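Local coordinates for BluB-like flavoprotein (Clostridium difficile 630, PDB 3EO8) that binds flavin mononucleotide and probably acts as an FMN-dependent oxidoreductase of the nitroreductase type, at residues D55-I60 against L95-A100; L105-V110 against E172-L177. All blocks are in the same frame, centred on the assembly; numbering follows the deposited sequence.

How the contacts relate
Contact 1 comes first along the chain and is closed before contact 2 opens; their centres lie about 15 Å apart. Strand 102-108 of the antiparallel sheet ties them together: 95-100 is the short run that leads into it, and 105-110 takes in its later part and the residues that follow. Helices 54-75 and 170-181, which supply the partner segments, pack side by side over the same face of that strand. They meet directly where Ile60 CG2 comes within 3.9 Å of Ile173 CG2, and where Leu56 lies against Val176. The two contacts thus form one continuous hydrophobic layer of the nitroreductase fold, and Phe96, in segment 95-100, touches FMN.

Contact 1 (D55-I60 against L95-A100); sequences DLMEKI and LFYLKA
A single hydrogen bond heads this contact: the hydroxyl OH of Tyr97 donates to the backbone O of Met57 over 2.7 Å. It approaches in the plane of the carbonyl at a C=O...O angle of 151°, and the oxygen sits at the edge of the phenol ring. Ile60, one helical turn on, lays its CG2 methyl 3.5 Å from Tyr97 OH, with the two side chains crossing at about a right angle. Leu98 fills the other side of the approach. Its CD2 lies 3.6 Å from Met57 O and 4.0 Å from Met57 CB, while its CG rests over one face of the Tyr97 ring, offset toward the rim. Glu58 bends at chi2 (-77°), bringing its carboxylate beside the Leu98 methyls in the outer part of the contact. Met57, present as selenomethionine, turns at chi3 (75°) so that CE reaches 3.3 Å from Ala100 O. The crowded first torsion of Tyr97, CG between N and the carbonyl carbon, goes with a ring that reaches helix 54-75 and carries OH to Met57 O. Farther out, Arg54 hydrogen-bonds the backbone oxygens of Leu98 and Ala100, and Leu103 packs on Met57, Ile60 and Tyr97. Tyrosine suits this place because its ring joins the apolar layer while its hydroxyl needs a buried acceptor. The polar tip thus fixes the 3-10 segment, whose Phe96 touches FMN, against helix 54-75.

Contact 2 (L105-V110 against E172-L177); sequences LVFTKV and EIEAVL
Leu177 takes a fully staggered pose, CG anti to the backbone N (chi1 180°) with chi2 at 63°, and so sends CD2 from helix 170-181 into the angle between two strand side chains. That methyl lies 3.8 Å from Leu105 CD1 and 3.7 Å from Phe107 CE1, meeting both tip to tip. Leu105 and Phe107 alternate with Val106 along strand 102-108, and both carry CG beside the backbone N, anti to the carbonyl carbon. Leu105 runs on extended toward the helix, where its CD1 also has Ile173 CG2 at 4.4 Å, one turn before Leu177. Two helix residues three apart meet the far end of the Phe107 ring obliquely: besides Leu177, the CG methylene of Glu174 comes within 3.9 Å of Phe107 CE2, and ring and carboxylate planes are 42° apart. Because Glu174 is extended beyond CG, its acid group passes the ring and finds polar partners elsewhere, in a salt bridge to Lys185 and a hydrogen bond from Leu190 N. Phe183 meets the ring of Phe107 as well. The axes of 105-108 and 172-177 approach to 11.6 Å, a gap suited to large leucine and phenylalanine side chains. Between the segments the attraction is dispersive and hydrophobic, whereas the buried carboxylate of Glu174 finds its partners outside them, which probably favours its ionised form and ties helix 170-181 to the neighbouring strand 189-197.

Contact 1 (D55-I60 against L95-A100)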
loop_
_atom_site.group_PDB
_atom_site.type_symbol
_atom_site.label_atom_id
_atom_site.label_comp_id
_atom_site.label_asym_id
_atom_site.label_seq_id
_atom_site.Cartn_x
_atom_site.Cartn_y
_atom_site.Cartn_z
ATOM N N ASP A 55 -14.603 -18.695 18.326
ATOM C CA ASP A 55 -14.858 -19.854 17.490
ATOM C C ASP A 55 -14.717 -19.521 16.019
ATOM O O ASP A 55 -14.384 -20.394 15.236
ATOM C CB ASP A 55 -16.218 -20.483 17.762
ATOM C CG ASP A 55 -17.332 -19.704 17.146
ATOM O OD1 ASP A 55 -17.684 -18.658 17.730
ATOM O OD2 ASP A 55 -17.817 -20.122 16.059
ATOM N N LEU A 56 -15.040 -18.287 15.627
ATOM C CA LEU A 56 -14.855 -17.864 14.237
ATOM C C LEU A 56 -13.362 -17.760 13.906
ATOM O O LEU A 56 -12.911 -18.180 12.849
ATOM C CB LEU A 56 -15.583 -16.533 14.005
ATOM C CG LEU A 56 -15.503 -15.871 12.645
ATOM C CD1 LEU A 56 -15.841 -16.840 11.510
ATOM C CD2 LEU A 56 -16.450 -14.673 12.647
HETATM N N MSE A 57 -12.582 -17.212 14.829
HETATM C CA MSE A 57 -11.115 -17.163 14.659
HETATM C C MSE A 57 -10.550 -18.568 14.473
HETATM O O MSE A 57 -9.649 -18.784 13.660
HETATM C CB MSE A 57 -10.459 -16.472 15.877
HETATM C CG MSE A 57 -10.721 -14.992 15.902
HETATM SE SE MSE A 57 -10.269 -14.130 17.597
HETATM C CE MSE A 57 -8.373 -14.147 17.335
ATOM N N GLU A 58 -11.093 -19.543 15.190
ATOM C CA GLU A 58 -10.581 -20.907 15.077
ATOM C C GLU A 58 -11.042 -21.527 13.772
ATOM O O GLU A 58 -10.317 -22.312 13.148
ATOM C CB GLU A 58 -11.074 -21.776 16.233
ATOM C CG GLU A 58 -10.575 -21.305 17.595
ATOM C CD GLU A 58 -9.127 -21.666 17.867
ATOM O OE1 GLU A 58 -8.539 -22.431 17.056
ATOM O OE2 GLU A 58 -8.583 -21.189 18.901
ATOM N N LYS A 59 -12.280 -21.223 13.372
ATOM C CA LYS A 59 -12.789 -21.714 12.105
ATOM C C LYS A 59 -11.966 -21.213 10.924
ATOM O O LYS A 59 -11.739 -21.937 9.968
ATOM C CB LYS A 59 -14.282 -21.362 11.945
ATOM C CG LYS A 59 -15.180 -22.280 12.769
ATOM C CD LYS A 59 -16.625 -21.832 12.795
ATOM C CE LYS A 59 -17.510 -22.790 13.623
ATOM N NZ LYS A 59 -17.402 -22.497 15.086
ATOM N N ILE A 60 -11.515 -19.975 11.004
ATOM C CA ILE A 60 -10.711 -19.352 9.937
ATOM C C ILE A 60 -9.356 -20.081 9.898
ATOM O O ILE A 60 -8.841 -20.424 8.850
ATOM C CB ILE A 60 -10.610 -17.835 10.167
ATOM C CG1 ILE A 60 -11.966 -17.166 9.856
ATOM C CG2 ILE A 60 -9.513 -17.193 9.313
ATOM C CD1 ILE A 60 -12.079 -15.746 10.389
ATOM N N LEU A 95 -0.511 -18.570 11.744
ATOM C CA LEU A 95 -1.503 -19.013 12.702
ATOM C C LEU A 95 -1.279 -18.421 14.105
ATOM O O LEU A 95 -2.079 -18.673 14.997
ATOM C CB LEU A 95 -1.584 -20.531 12.761
ATOM C CG LEU A 95 -2.078 -21.256 11.503
ATOM C CD1 LEU A 95 -1.931 -22.802 11.705
ATOM C CD2 LEU A 95 -3.505 -20.853 11.212
ATOM N N PHE A 96 -0.208 -17.642 14.286
ATOM C CA PHE A 96 0.035 -16.934 15.549
ATOM C C PHE A 96 -1.032 -15.902 15.877
ATOM O O PHE A 96 -1.138 -15.481 17.023
ATOM C CB PHE A 96 1.392 -16.210 15.536
ATOM C CG PHE A 96 1.383 -14.993 14.699
ATOM C CD1 PHE A 96 0.943 -13.789 15.221
ATOM C CD2 PHE A 96 1.715 -15.063 13.362
ATOM C CE1 PHE A 96 0.878 -12.667 14.460
ATOM C CE2 PHE A 96 1.654 -13.938 12.576
ATOM C CZ PHE A 96 1.218 -12.741 13.115
ATOM N N TYR A 97 -1.823 -15.479 14.896
ATOM C CA TYR A 97 -2.877 -14.491 15.158
ATOM C C TYR A 97 -3.850 -14.941 16.247
ATOM O O TYR A 97 -4.491 -14.105 16.886
ATOM C CB TYR A 97 -3.656 -14.117 13.885
ATOM C CG TYR A 97 -4.699 -15.129 13.424
ATOM C CD1 TYR A 97 -5.954 -15.194 14.000
ATOM C CD2 TYR A 97 -4.427 -15.985 12.390
ATOM C CE1 TYR A 97 -6.916 -16.122 13.581
ATOM C CE2 TYR A 97 -5.359 -16.908 11.948
ATOM C CZ TYR A 97 -6.605 -16.983 12.548
ATOM O OH TYR A 97 -7.541 -17.932 12.131
ATOM N N LEU A 98 -3.969 -16.250 16.466
ATOM C CA LEU A 98 -4.889 -16.767 17.464
ATOM C C LEU A 98 -4.468 -16.339 18.878
ATOM O O LEU A 98 -5.247 -16.406 19.807
ATOM C CB LEU A 98 -4.934 -18.283 17.399
ATOM C CG LEU A 98 -5.614 -18.816 16.139
ATOM C CD1 LEU A 98 -5.216 -20.275 15.934
ATOM C CD2 LEU A 98 -7.138 -18.662 16.255
ATOM N N LYS A 99 -3.221 -15.893 19.002
ATOM C CA LYS A 99 -2.684 -15.401 20.273
ATOM C C LYS A 99 -3.234 -14.041 20.664
ATOM O O LYS A 99 -3.054 -13.626 21.821
ATOM C CB LYS A 99 -1.158 -15.342 20.195
ATOM C CG LYS A 99 -0.501 -16.700 19.948
ATOM C CD LYS A 99 1.023 -16.608 19.858
ATOM C CE LYS A 99 1.590 -18.024 19.804
ATOM N NZ LYS A 99 3.034 -18.106 19.449
ATOM N N ALA A 100 -3.864 -13.340 19.717
ATOM C CA ALA A 100 -4.450 -12.019 19.963
ATOM C C ALA A 100 -5.939 -12.111 20.286
ATOM O O ALA A 100 -6.611 -13.038 19.845
ATOM C CB ALA A 100 -4.229 -11.119 18.763
#

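Contact 2 (L105-V110 against E172-L177)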
loop_
_atom_site.group_PDB
_atom_site.type_symbol
_atom_site.label_atom_id
_atom_site.label_comp_id
_atom_site.label_asym_id
_atom_site.label_seq_id
_atom_site.Cartn_x
_atom_site.Cartn_y
_atom_site.Cartn_z
ATOM N N LEU A 105 -10.313 -8.525 9.587
ATOM C CA LEU A 105 -10.178 -8.898 8.209
ATOM C C LEU A 105 -10.360 -7.638 7.424
ATOM O O LEU A 105 -11.397 -6.951 7.566
ATOM C CB LEU A 105 -11.236 -9.917 7.794
ATOM C CG LEU A 105 -11.303 -11.194 8.622
ATOM C CD1 LEU A 105 -12.424 -12.048 8.077
ATOM C CD2 LEU A 105 -10.007 -11.920 8.626
ATOM N N VAL A 106 -9.358 -7.311 6.622
ATOM C CA VAL A 106 -9.402 -6.102 5.839
ATOM C C VAL A 106 -9.755 -6.500 4.428
ATOM O O VAL A 106 -8.934 -7.109 3.705
ATOM C CB VAL A 106 -8.086 -5.323 5.866
ATOM C CG1 VAL A 106 -8.347 -3.991 5.289
ATOM C CG2 VAL A 106 -7.581 -5.159 7.331
ATOM N N PHE A 107 -10.997 -6.187 4.058
ATOM C CA PHE A 107 -11.495 -6.427 2.702
ATOM C C PHE A 107 -11.155 -5.234 1.820
ATOM O O PHE A 107 -11.007 -4.118 2.292
ATOM C CB PHE A 107 -13.012 -6.663 2.686
ATOM C CG PHE A 107 -13.407 -8.068 3.052
ATOM C CD1 PHE A 107 -13.333 -8.507 4.367
ATOM C CD2 PHE A 107 -13.816 -8.961 2.080
ATOM C CE1 PHE A 107 -13.703 -9.811 4.711
ATOM C CE2 PHE A 107 -14.153 -10.264 2.393
ATOM C CZ PHE A 107 -14.108 -10.702 3.718
ATOM N N THR A 108 -11.040 -5.487 0.528
ATOM C CA THR A 108 -10.656 -4.466 -0.425
ATOM C C THR A 108 -11.325 -4.827 -1.767
ATOM O O THR A 108 -12.020 -5.834 -1.871
ATOM C CB THR A 108 -9.112 -4.354 -0.529
ATOM O OG1 THR A 108 -8.750 -3.202 -1.303
ATOM C CG2 THR A 108 -8.488 -5.633 -1.147
ATOM N N LYS A 109 -11.190 -3.960 -2.748
ATOM C CA LYS A 109 -11.687 -4.193 -4.075
ATOM C C LYS A 109 -10.718 -3.626 -5.122
ATOM O O LYS A 109 -9.855 -2.781 -4.809
ATOM C CB LYS A 109 -13.087 -3.604 -4.233
ATOM C CG LYS A 109 -13.176 -2.081 -4.136
ATOM C CD LYS A 109 -14.567 -1.557 -4.493
ATOM C CE LYS A 109 -14.643 -0.055 -4.153
ATOM N NZ LYS A 109 -15.786 0.690 -4.764
ATOM N N VAL A 110 -10.839 -4.108 -6.356
ATOM C CA VAL A 110 -9.927 -3.698 -7.414
ATOM C C VAL A 110 -10.138 -2.232 -7.756
ATOM O O VAL A 110 -11.267 -1.750 -7.774
ATOM C CB VAL A 110 -10.101 -4.564 -8.701
ATOM C CG1 VAL A 110 -9.314 -3.962 -9.856
ATOM C CG2 VAL A 110 -9.670 -5.979 -8.453
ATOM N N GLU A 172 -11.586 -19.316 0.886
ATOM C CA GLU A 172 -12.121 -20.204 1.901
ATOM C C GLU A 172 -12.415 -19.469 3.192
ATOM O O GLU A 172 -13.379 -19.785 3.865
ATOM C CB GLU A 172 -11.149 -21.337 2.184
ATOM C CG GLU A 172 -11.076 -22.337 1.019
ATOM C CD GLU A 172 -10.249 -21.906 -0.158
ATOM O OE1 GLU A 172 -9.522 -20.901 -0.093
ATOM O OE2 GLU A 172 -10.319 -22.606 -1.202
ATOM N N ILE A 173 -11.571 -18.506 3.529
ATOM C CA ILE A 173 -11.784 -17.616 4.686
ATOM C C ILE A 173 -13.070 -16.799 4.513
ATOM O O ILE A 173 -13.873 -16.670 5.446
ATOM C CB ILE A 173 -10.580 -16.652 4.890
ATOM C CG1 ILE A 173 -9.281 -17.423 5.283
ATOM C CG2 ILE A 173 -10.895 -15.614 5.994
ATOM C CD1 ILE A 173 -8.046 -16.516 5.367
ATOM N N GLU A 174 -13.242 -16.232 3.322
ATOM C CA GLU A 174 -14.434 -15.479 2.983
ATOM C C GLU A 174 -15.719 -16.335 3.136
ATOM O O GLU A 174 -16.725 -15.866 3.681
ATOM C CB GLU A 174 -14.325 -14.982 1.550
ATOM C CG GLU A 174 -13.265 -13.869 1.354
ATOM C CD GLU A 174 -12.922 -13.615 -0.106
ATOM O OE1 GLU A 174 -13.688 -14.074 -1.000
ATOM O OE2 GLU A 174 -11.853 -12.983 -0.345
ATOM N N ALA A 175 -15.666 -17.578 2.667
ATOM C CA ALA A 175 -16.787 -18.512 2.777
ATOM C C ALA A 175 -17.158 -18.813 4.227
ATOM O O ALA A 175 -18.334 -18.860 4.574
ATOM C CB ALA A 175 -16.448 -19.800 2.052
ATOM N N VAL A 176 -16.160 -19.045 5.075
ATOM C CA VAL A 176 -16.407 -19.226 6.514
ATOM C C VAL A 176 -17.055 -17.996 7.127
ATOM O O VAL A 176 -18.041 -18.109 7.859
ATOM C CB VAL A 176 -15.104 -19.521 7.295
ATOM C CG1 VAL A 176 -15.354 -19.479 8.815
ATOM C CG2 VAL A 176 -14.533 -20.857 6.837
ATOM N N LEU A 177 -16.503 -16.818 6.852
ATOM C CA LEU A 177 -17.052 -15.590 7.420
ATOM C C LEU A 177 -18.510 -15.438 7.040
ATOM O O LEU A 177 -19.353 -15.112 7.885
ATOM C CB LEU A 177 -16.269 -14.377 6.905
ATOM C CG LEU A 177 -16.732 -13.024 7.402
ATOM C CD1 LEU A 177 -16.565 -12.929 8.936
ATOM C CD2 LEU A 177 -15.954 -11.920 6.686
#